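Local coordinates for cellulose biosynthesis protein BcsG (Salmonella typhimurium LT2, PDB 5OLT) that is required for cellulose biosynthesis, seen here as its extramembrane, zinc-binding domain, a member of the alkaline phosphatase family, at residues N31-T36 with V361-Q366; L62-C67 with V259-V264; H144-H149 with S210-N215. All blocks are in the same frame, centred on the assembly; numbering follows the deposited sequence. Where two conformers were deposited one is given.

Interaction 1 (N31-T36 with V361-Q366); sequences NAWLNT and VVIQYQ
Trp-33 and Tyr-365 each carry CG anti to their own backbone N (chi1 -176° for Trp-33), which starts both side chains toward the gap they share. The two side chains run past one another in opposite senses and form an edge-to-face (T-shaped) pair: the edge of Tyr-365 is turned toward the five-membered ring of Trp-33, with the planes at 88° and the centroids 5.5 Å apart. Tyr-365 CE2 does the touching, lying 3.9 Å from Trp-33 CB and equally near Trp-33 CG. Farther along the indole, its six-membered ring meets Ile-363 obliquely: Ile-363 CG2 comes within 4.0 Å of Trp-33 CZ3, while Ile-363 CD1 approaches Trp-33 CE3. Leu-34 and Val-361 continue the apolar seam and meet tip to tip, with Leu-34 CD2 4.0 Å from Val-361 CG1. Leu-34 CD1 also lies 4.3 Å from Ile-363 CG2. Across the two segments the contact is wholly apolar and aromatic. The polar ends of the aromatic pair turn to the chain ahead of the helix, Trp-33 NE1 bonding to Pro-19 O and Tyr-365 OH to Ala-23 O. The axes of 31-36 and 361-365 run nearly perpendicular (101°), 10.6 Å apart at closest approach. Helix 27-42 thus packs against a small antiparallel sheet, in which strand 360-365 pairs with strands 355-357 and 368-373; Leu-30, on the same helix, adds to the cover over Ile-363 and Tyr-365.

Interaction 2 (L62-C67 with V259-V264); sequences LVINIC and VMVVVV. With ZN (zinc ion), chain B.
Backbone peptides, not rings, are the flat groups that join Leu-62, Ile-64 and Ile-66 to Met-260, Val-262 and Val-264. Leu-62, Ile-64, Val-261 and Val-263 project to one side of the paired strands, Val-63, Val-262 and Val-264 to the other. Leu-62 N donates to Met-260 O (2.9 Å), and Leu-62 O accepts from Val-262 N. Ile-64 repeats this one step on, its N held 2.7 Å from Val-262 O in a nearly straight bond (173°) and its O taking Val-264 N. The last bond, Ile-66 N to Val-264 O, is weak at 3.4 Å. This is parallel pairing at the middle of the central sheet of an alkaline phosphatase-family domain, and the zinc ion sits beyond its C-terminal end. There Cys-67 SG, anti to the backbone N (chi1 -179°), binds the metal at 2.3 Å; a water at 2.5 Å and Ser-102, Glu-266 and His-267 complete the site. Ile-64 CD1 reaches Val-261 CG1 (3.7 Å) on the face of Ile-64; Ile-66 CD1 touches Val-263 CG1 at 3.8 Å. Helix 318-328 packs over Met-260 and Val-262, and Leu-109 of helix 102-110 touches Val-63.

Interaction 3 (H144-H149 with S210-N215); sequences HLMMDH and SATFFN
Parallel pairing at the border of the central sheet joins residues 144-148 to residues 211-215, strand 142-147 being outermost in this alkaline phosphatase-type fold. Bonds alternate between the strands: His-144 N donates to Ala-211 O, Phe-213 N to His-144 O (2.9 Å), Met-146 N to Phe-213 O, and Asn-215 N to Met-146 O. Past the end of strand 142-147, Asp-148 N reaches Asn-215 O at 3.2 Å. On one face, in the given conformer of Met-146, a bend at chi3 (80°) carries CE over the Phe-214 ring, a CH-pi contact 3.8 Å from the centroid and 22° off the normal. Met-146 O and Asp-148 N lie at the edge of that ring. On this face Thr-212 OG1 bonds to Trp-198 NE1 of helix 191-203. On the other face Leu-145 lies beside Phe-213, Leu-145 CD1 in the ring plane, 3.6 Å from Phe-213 CD2. Asn-215, its side chain about 6 Å from the zinc ion, bonds through ND2 to OE2 of Glu-266, a metal ligand it probably helps to position from the second shell. Asp-148 OD1, which also accepts from Leu-217 N, takes the N-H of His-149 ND1 at 3.3 Å, within the imidazole plane.

Overall arrangement
Interactions 2 and 3 belong to one sheet: strand 60-66 of interaction 2 lies next to strand 210-216 of interaction 3, with Asn-65 N 2.8 Å from Phe-214 O in a probable hydrogen bond. Their centres are 9 Å apart, and both lead toward the zinc site, interaction 2 through a direct ligand and interaction 3 through a second-shell residue. Interaction 1 stands apart, its centre 29 Å from that of interaction 2, and joins a helix near the N-terminus to a separate C-terminal sheet. All three are buried, but interaction 2 lies deepest. Backbone hydrogen bonds dominate the two strand pairs, whereas side chains alone make the helix-sheet contact.

Interaction 1 (N31-T36 with V361-Q366)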
loop_
_atom_site.group_PDB
_atom_site.type_symbol
_atom_site.label_atom_id
_atom_site.label_comp_id
_atom_site.label_asym_id
_atom_site.label_seq_id
_atom_site.Cartn_x
_atom_site.Cartn_y
_atom_site.Cartn_z
ATOM N N ASN A 31 8.463 -19.705 15.938
ATOM C CA ASN A 31 7.934 -20.504 14.826
ATOM C C ASN A 31 6.426 -20.739 15.017
ATOM O O ASN A 31 5.614 -20.585 14.082
ATOM C CB ASN A 31 8.647 -21.882 14.758
ATOM C CG ASN A 31 9.980 -21.831 14.056
ATOM O OD1 ASN A 31 10.316 -20.861 13.359
ATOM N ND2 ASN A 31 10.742 -22.903 14.186
ATOM N N ALA A 32 6.037 -21.109 16.238
ATOM C CA ALA A 32 4.628 -21.363 16.523
ATOM C C ALA A 32 3.795 -20.079 16.341
ATOM O O ALA A 32 2.697 -20.123 15.796
ATOM C CB ALA A 32 4.446 -21.933 17.914
ATOM N N TRP A 33 4.328 -18.941 16.818
ATOM C CA TRP A 33 3.648 -17.666 16.648
ATOM C C TRP A 33 3.404 -17.373 15.154
ATOM O O TRP A 33 2.287 -16.962 14.783
ATOM C CB TRP A 33 4.425 -16.519 17.324
ATOM C CG TRP A 33 3.665 -15.243 17.222
ATOM C CD1 TRP A 33 2.733 -14.774 18.088
ATOM C CD2 TRP A 33 3.717 -14.298 16.136
ATOM N NE1 TRP A 33 2.186 -13.612 17.612
ATOM C CE2 TRP A 33 2.779 -13.291 16.422
ATOM C CE3 TRP A 33 4.481 -14.211 14.947
ATOM C CZ2 TRP A 33 2.571 -12.199 15.560
ATOM C CZ3 TRP A 33 4.261 -13.131 14.085
ATOM C CH2 TRP A 33 3.322 -12.145 14.398
ATOM N N LEU A 34 4.427 -17.602 14.328
ATOM C CA LEU A 34 4.253 -17.333 12.906
ATOM C C LEU A 34 3.163 -18.214 12.280
ATOM O O LEU A 34 2.361 -17.737 11.478
ATOM C CB LEU A 34 5.581 -17.458 12.170
ATOM C CG LEU A 34 5.581 -17.105 10.666
ATOM C CD1 LEU A 34 5.307 -15.596 10.456
ATOM C CD2 LEU A 34 6.895 -17.492 10.016
ATOM N N ASN A 35 3.168 -19.514 12.622
ATOM C CA ASN A 35 2.121 -20.367 12.129
ATOM C C ASN A 35 0.734 -19.924 12.603
ATOM O O ASN A 35 -0.231 -19.991 11.841
ATOM C CB ASN A 35 2.408 -21.839 12.489
ATOM C CG ASN A 35 3.305 -22.519 11.468
ATOM O OD1 ASN A 35 3.124 -22.357 10.262
ATOM N ND2 ASN A 35 4.299 -23.245 11.950
ATOM N N THR A 36 0.663 -19.434 13.848
ATOM C CA THR A 36 -0.597 -18.893 14.418
ATOM C C THR A 36 -1.047 -17.652 13.635
ATOM O O THR A 36 -2.221 -17.518 13.312
ATOM C CB THR A 36 -0.428 -18.600 15.909
ATOM O OG1 THR A 36 -0.093 -19.832 16.541
ATOM C CG2 THR A 36 -1.721 -18.066 16.518
ATOM N N VAL A 361 12.087 -14.250 6.762
ATOM C CA VAL A 361 10.909 -13.670 7.457
ATOM C C VAL A 361 11.419 -12.784 8.590
ATOM O O VAL A 361 12.377 -13.146 9.296
ATOM C CB VAL A 361 9.994 -14.778 8.055
ATOM C CG1 VAL A 361 8.757 -14.160 8.665
ATOM C CG2 VAL A 361 9.548 -15.829 7.009
ATOM N N VAL A 362 10.793 -11.608 8.729
ATOM C CA VAL A 362 11.109 -10.700 9.819
ATOM C C VAL A 362 9.806 -10.486 10.585
ATOM O O VAL A 362 8.753 -10.212 9.990
ATOM C CB VAL A 362 11.651 -9.352 9.309
ATOM C CG1 VAL A 362 11.796 -8.358 10.446
ATOM C CG2 VAL A 362 12.998 -9.575 8.645
ATOM N N ILE A 363 9.899 -10.568 11.909
ATOM C CA ILE A 363 8.755 -10.278 12.803
ATOM C C ILE A 363 9.197 -9.388 13.945
ATOM O O ILE A 363 10.399 -9.243 14.209
ATOM C CB ILE A 363 8.100 -11.570 13.387
ATOM C CG1 ILE A 363 9.031 -12.262 14.401
ATOM C CG2 ILE A 363 7.714 -12.502 12.219
ATOM C CD1 ILE A 363 8.431 -13.511 15.066
ATOM N N GLN A 364 8.211 -8.778 14.602
ATOM C CA GLN A 364 8.408 -8.120 15.892
ATOM C C GLN A 364 7.820 -9.037 16.946
ATOM O O GLN A 364 6.679 -9.451 16.824
ATOM C CB GLN A 364 7.719 -6.762 15.933
ATOM C CG GLN A 364 8.296 -5.742 14.978
ATOM C CD GLN A 364 9.531 -5.046 15.517
ATOM O OE1 GLN A 364 9.897 -5.200 16.674
ATOM N NE2 GLN A 364 10.147 -4.254 14.682
ATOM N N TYR A 365 8.587 -9.358 17.967
ATOM C CA TYR A 365 8.081 -10.271 19.014
ATOM C C TYR A 365 8.457 -9.644 20.336
ATOM O O TYR A 365 9.648 -9.404 20.585
ATOM C CB TYR A 365 8.701 -11.681 18.877
ATOM C CG TYR A 365 7.988 -12.696 19.741
ATOM C CD1 TYR A 365 8.338 -12.842 21.089
ATOM C CD2 TYR A 365 6.947 -13.492 19.219
ATOM C CE1 TYR A 365 7.660 -13.747 21.910
ATOM C CE2 TYR A 365 6.247 -14.377 20.032
ATOM C CZ TYR A 365 6.626 -14.512 21.376
ATOM O OH TYR A 365 5.945 -15.403 22.184
ATOM N N GLN A 366 7.435 -9.363 21.157
ATOM C CA GLN A 366 7.587 -8.609 22.398
ATOM C C GLN A 366 8.407 -7.340 22.169
ATOM O O GLN A 366 9.313 -7.000 22.942
ATOM C CB GLN A 366 8.168 -9.490 23.507
ATOM C CG GLN A 366 7.208 -10.597 23.903
ATOM C CD GLN A 366 7.769 -11.539 24.943
ATOM O OE1 GLN A 366 8.880 -11.359 25.421
ATOM N NE2 GLN A 366 7.004 -12.552 25.287
#

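Interaction 2 (L62-C67 with V259-V264)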
loop_
_atom_site.group_PDB
_atom_site.type_symbol
_atom_site.label_atom_id
_atom_site.label_comp_id
_atom_site.label_asym_id
_atom_site.label_seq_id
_atom_site.Cartn_x
_atom_site.Cartn_y
_atom_site.Cartn_z
ATOM N N LEU A 62 -8.059 5.679 -7.150
ATOM C CA LEU A 62 -6.710 5.733 -7.776
ATOM C C LEU A 62 -5.719 5.277 -6.714
ATOM O O LEU A 62 -5.613 5.911 -5.661
ATOM C CB LEU A 62 -6.416 7.172 -8.214
ATOM C CG LEU A 62 -5.006 7.456 -8.688
ATOM C CD1 LEU A 62 -4.607 6.597 -9.874
ATOM C CD2 LEU A 62 -4.870 8.939 -9.017
ATOM N N VAL A 63 -5.049 4.148 -6.964
ATOM C CA VAL A 63 -4.055 3.618 -6.024
ATOM C C VAL A 63 -2.674 3.941 -6.580
ATOM O O VAL A 63 -2.333 3.543 -7.710
ATOM C CB VAL A 63 -4.230 2.092 -5.843
ATOM C CG1 VAL A 63 -3.140 1.512 -4.947
ATOM C CG2 VAL A 63 -5.592 1.778 -5.282
ATOM N N ILE A 64 -1.890 4.690 -5.799
ATOM C CA ILE A 64 -0.587 5.190 -6.222
ATOM C C ILE A 64 0.457 4.382 -5.435
ATOM O O ILE A 64 0.629 4.583 -4.220
ATOM C CB ILE A 64 -0.485 6.717 -5.917
ATOM C CG1 ILE A 64 -1.542 7.478 -6.740
ATOM C CG2 ILE A 64 0.927 7.229 -6.188
ATOM C CD1 ILE A 64 -1.559 8.965 -6.479
ATOM N N ASN A 65 1.125 3.430 -6.112
ATOM C CA ASN A 65 1.998 2.462 -5.473
ATOM C C ASN A 65 3.440 2.837 -5.811
ATOM O O ASN A 65 3.845 2.798 -6.969
ATOM C CB ASN A 65 1.593 1.071 -6.007
ATOM C CG ASN A 65 2.363 -0.059 -5.387
ATOM O OD1 ASN A 65 2.546 -0.134 -4.146
ATOM N ND2 ASN A 65 2.792 -0.979 -6.228
ATOM N N ILE A 66 4.178 3.275 -4.795
ATOM C CA ILE A 66 5.472 3.936 -5.006
ATOM C C ILE A 66 6.617 3.045 -4.580
ATOM O O ILE A 66 6.690 2.634 -3.418
ATOM C CB ILE A 66 5.543 5.260 -4.207
ATOM C CG1 ILE A 66 4.402 6.207 -4.626
ATOM C CG2 ILE A 66 6.928 5.925 -4.357
ATOM C CD1 ILE A 66 4.245 7.418 -3.724
ATOM N N CYS A 67 7.521 2.760 -5.517
ATOM C CA CYS A 67 8.718 1.975 -5.193
ATOM C C CYS A 67 9.659 2.783 -4.289
ATOM O O CYS A 67 9.841 3.980 -4.506
ATOM C CB CYS A 67 9.416 1.581 -6.515
ATOM S SG CYS A 67 10.918 0.556 -6.339
ATOM N N VAL A 259 -13.159 11.374 -6.132
ATOM C CA VAL A 259 -12.003 10.495 -6.253
ATOM C C VAL A 259 -11.537 10.082 -4.877
ATOM O O VAL A 259 -11.430 10.897 -3.973
ATOM C CB VAL A 259 -10.836 11.141 -7.031
ATOM C CG1 VAL A 259 -9.695 10.115 -7.257
ATOM C CG2 VAL A 259 -11.263 11.683 -8.393
ATOM N N MET A 260 -11.228 8.794 -4.747
ATOM C CA MET A 260 -10.545 8.276 -3.571
ATOM C C MET A 260 -9.128 7.959 -3.990
ATOM O O MET A 260 -8.938 7.108 -4.845
ATOM C CB MET A 260 -11.249 7.020 -3.055
ATOM C CG MET A 260 -10.572 6.396 -1.836
ATOM S SD MET A 260 -11.492 4.948 -1.315
ATOM C CE MET A 260 -10.554 4.421 0.105
ATOM N N VAL A 261 -8.155 8.647 -3.404
ATOM C CA VAL A 261 -6.724 8.431 -3.722
ATOM C C VAL A 261 -6.077 7.713 -2.554
ATOM O O VAL A 261 -6.217 8.121 -1.407
ATOM C CB VAL A 261 -5.987 9.749 -4.009
ATOM C CG1 VAL A 261 -4.503 9.463 -4.248
ATOM C CG2 VAL A 261 -6.612 10.420 -5.236
ATOM N N VAL A 262 -5.434 6.579 -2.841
ATOM C CA VAL A 262 -4.689 5.817 -1.841
ATOM C C VAL A 262 -3.231 5.831 -2.263
ATOM O O VAL A 262 -2.924 5.410 -3.385
ATOM C CB VAL A 262 -5.170 4.362 -1.750
ATOM C CG1 VAL A 262 -4.323 3.610 -0.711
ATOM C CG2 VAL A 262 -6.653 4.341 -1.403
ATOM N N VAL A 263 -2.354 6.330 -1.397
ATOM C CA VAL A 263 -0.929 6.293 -1.658
ATOM C C VAL A 263 -0.369 5.186 -0.779
ATOM O O VAL A 263 -0.532 5.245 0.450
ATOM C CB VAL A 263 -0.268 7.638 -1.296
ATOM C CG1 VAL A 263 1.266 7.510 -1.365
ATOM C CG2 VAL A 263 -0.774 8.689 -2.252
ATOM N N VAL A 264 0.301 4.187 -1.361
ATOM C CA VAL A 264 0.842 3.078 -0.551
ATOM C C VAL A 264 2.141 2.614 -1.182
ATOM O O VAL A 264 2.161 2.063 -2.302
ATOM C CB VAL A 264 -0.180 1.937 -0.407
ATOM C CG1 VAL A 264 -0.789 1.585 -1.756
ATOM C CG2 VAL A 264 0.365 0.710 0.340
HETATM ZN ZN ZN B . 10.163 -1.459 -5.584
HETATM O O HOH W 1 12.483 -2.166 -6.188
#

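Interaction 3 (H144-H149 with S210-N215)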
loop_
_atom_site.group_PDB
_atom_site.type_symbol
_atom_site.label_atom_id
_atom_site.label_comp_id
_atom_site.label_asym_id
_atom_site.label_seq_id
_atom_site.Cartn_x
_atom_site.Cartn_y
_atom_site.Cartn_z
ATOM N N HIS A 144 -8.059 -0.080 -14.619
ATOM C CA HIS A 144 -6.979 0.525 -15.392
ATOM C C HIS A 144 -5.658 0.197 -14.728
ATOM O O HIS A 144 -5.563 0.157 -13.492
ATOM C CB HIS A 144 -7.099 2.059 -15.509
ATOM C CG HIS A 144 -8.330 2.538 -16.225
ATOM N ND1 HIS A 144 -8.503 2.387 -17.581
ATOM C CD2 HIS A 144 -9.398 3.249 -15.788
ATOM C CE1 HIS A 144 -9.648 2.939 -17.943
ATOM N NE2 HIS A 144 -10.219 3.459 -16.871
ATOM N N LEU A 145 -4.651 0.008 -15.561
ATOM C CA LEU A 145 -3.278 -0.186 -15.113
ATOM C C LEU A 145 -2.451 0.901 -15.764
ATOM O O LEU A 145 -2.475 1.054 -16.969
ATOM C CB LEU A 145 -2.818 -1.557 -15.579
ATOM C CG LEU A 145 -1.354 -1.894 -15.334
ATOM C CD1 LEU A 145 -1.046 -1.891 -13.829
ATOM C CD2 LEU A 145 -1.047 -3.250 -15.972
ATOM N N MET A 146 -1.681 1.597 -14.928
ATOM C CA MET A 146 -0.904 2.729 -15.334
ATOM C C MET A 146 0.457 2.606 -14.696
ATOM O O MET A 146 0.557 2.189 -13.519
ATOM C CB MET A 146 -1.623 3.972 -14.794
ATOM C CG MET A 146 -1.133 5.274 -15.336
ATOM S SD MET A 146 -2.435 6.512 -15.131
ATOM C CE MET A 146 -2.279 6.988 -13.430
ATOM N N MET A 147 1.510 2.996 -15.425
ATOM C CA MET A 147 2.854 3.024 -14.811
ATOM C C MET A 147 3.616 4.216 -15.340
ATOM O O MET A 147 3.305 4.734 -16.441
ATOM C CB MET A 147 3.650 1.738 -15.111
ATOM C CG MET A 147 2.996 0.479 -14.573
ATOM S SD MET A 147 4.054 -0.970 -14.641
ATOM C CE MET A 147 2.885 -2.207 -14.035
ATOM N N ASP A 148 4.634 4.649 -14.595
ATOM C CA ASP A 148 5.542 5.657 -15.136
ATOM C C ASP A 148 6.793 4.998 -15.738
ATOM O O ASP A 148 7.800 5.652 -15.963
ATOM C CB ASP A 148 5.868 6.746 -14.113
ATOM C CG ASP A 148 6.618 6.236 -12.917
ATOM O OD1 ASP A 148 7.089 5.093 -12.918
ATOM O OD2 ASP A 148 6.744 7.029 -11.922
ATOM N N HIS A 149 6.697 3.696 -16.029
ATOM C CA HIS A 149 7.808 2.949 -16.592
ATOM C C HIS A 149 7.231 1.769 -17.355
ATOM O O HIS A 149 6.025 1.537 -17.326
ATOM C CB HIS A 149 8.752 2.495 -15.457
ATOM C CG HIS A 149 8.135 1.525 -14.495
ATOM N ND1 HIS A 149 7.272 1.860 -13.467
ATOM C CD2 HIS A 149 8.280 0.179 -14.439
ATOM C CE1 HIS A 149 6.925 0.753 -12.817
ATOM N NE2 HIS A 149 7.533 -0.278 -13.389
ATOM N N SER A 210 -14.442 3.869 -11.769
ATOM C CA SER A 210 -13.213 3.233 -12.243
ATOM C C SER A 210 -12.265 3.029 -11.090
ATOM O O SER A 210 -12.358 3.695 -10.081
ATOM C CB SER A 210 -12.532 4.055 -13.330
ATOM O OG SER A 210 -11.954 5.242 -12.804
ATOM N N ALA A 211 -11.335 2.109 -11.286
ATOM C CA ALA A 211 -10.323 1.785 -10.277
ATOM C C ALA A 211 -9.029 1.598 -11.027
ATOM O O ALA A 211 -8.938 0.766 -11.921
ATOM C CB ALA A 211 -10.693 0.527 -9.506
ATOM N N THR A 212 -8.015 2.376 -10.652
ATOM C CA THR A 212 -6.739 2.407 -11.335
ATOM C C THR A 212 -5.623 2.026 -10.379
ATOM O O THR A 212 -5.535 2.560 -9.267
ATOM C CB THR A 212 -6.474 3.830 -11.894
ATOM O OG1 THR A 212 -7.497 4.133 -12.820
ATOM C CG2 THR A 212 -5.144 3.917 -12.594
ATOM N N PHE A 213 -4.758 1.116 -10.847
ATOM C CA PHE A 213 -3.508 0.777 -10.191
ATOM C C PHE A 213 -2.377 1.478 -10.913
ATOM O O PHE A 213 -2.167 1.259 -12.123
ATOM C CB PHE A 213 -3.303 -0.743 -10.221
ATOM C CG PHE A 213 -2.062 -1.195 -9.518
ATOM C CD1 PHE A 213 -2.001 -1.114 -8.122
ATOM C CD2 PHE A 213 -0.971 -1.679 -10.221
ATOM C CE1 PHE A 213 -0.853 -1.545 -7.448
ATOM C CE2 PHE A 213 0.217 -2.100 -9.547
ATOM C CZ PHE A 213 0.251 -2.007 -8.159
ATOM N N PHE A 214 -1.655 2.329 -10.183
ATOM C CA PHE A 214 -0.584 3.127 -10.768
ATOM C C PHE A 214 0.728 2.825 -10.041
ATOM O O PHE A 214 0.801 3.054 -8.831
ATOM C CB PHE A 214 -0.966 4.622 -10.633
ATOM C CG PHE A 214 0.076 5.632 -11.103
ATOM C CD1 PHE A 214 1.098 5.332 -12.043
ATOM C CD2 PHE A 214 0.024 6.945 -10.587
ATOM C CE1 PHE A 214 2.013 6.294 -12.445
ATOM C CE2 PHE A 214 0.944 7.907 -11.014
ATOM C CZ PHE A 214 1.939 7.592 -11.928
ATOM N N ASN A 215 1.734 2.293 -10.758
ATOM C CA ASN A 215 3.016 1.980 -10.134
ATOM C C ASN A 215 4.102 2.958 -10.597
ATOM O O ASN A 215 4.214 3.253 -11.783
ATOM C CB ASN A 215 3.435 0.521 -10.416
ATOM C CG ASN A 215 4.705 0.164 -9.701
ATOM O OD1 ASN A 215 5.785 0.221 -10.284
ATOM N ND2 ASN A 215 4.590 -0.219 -8.423
#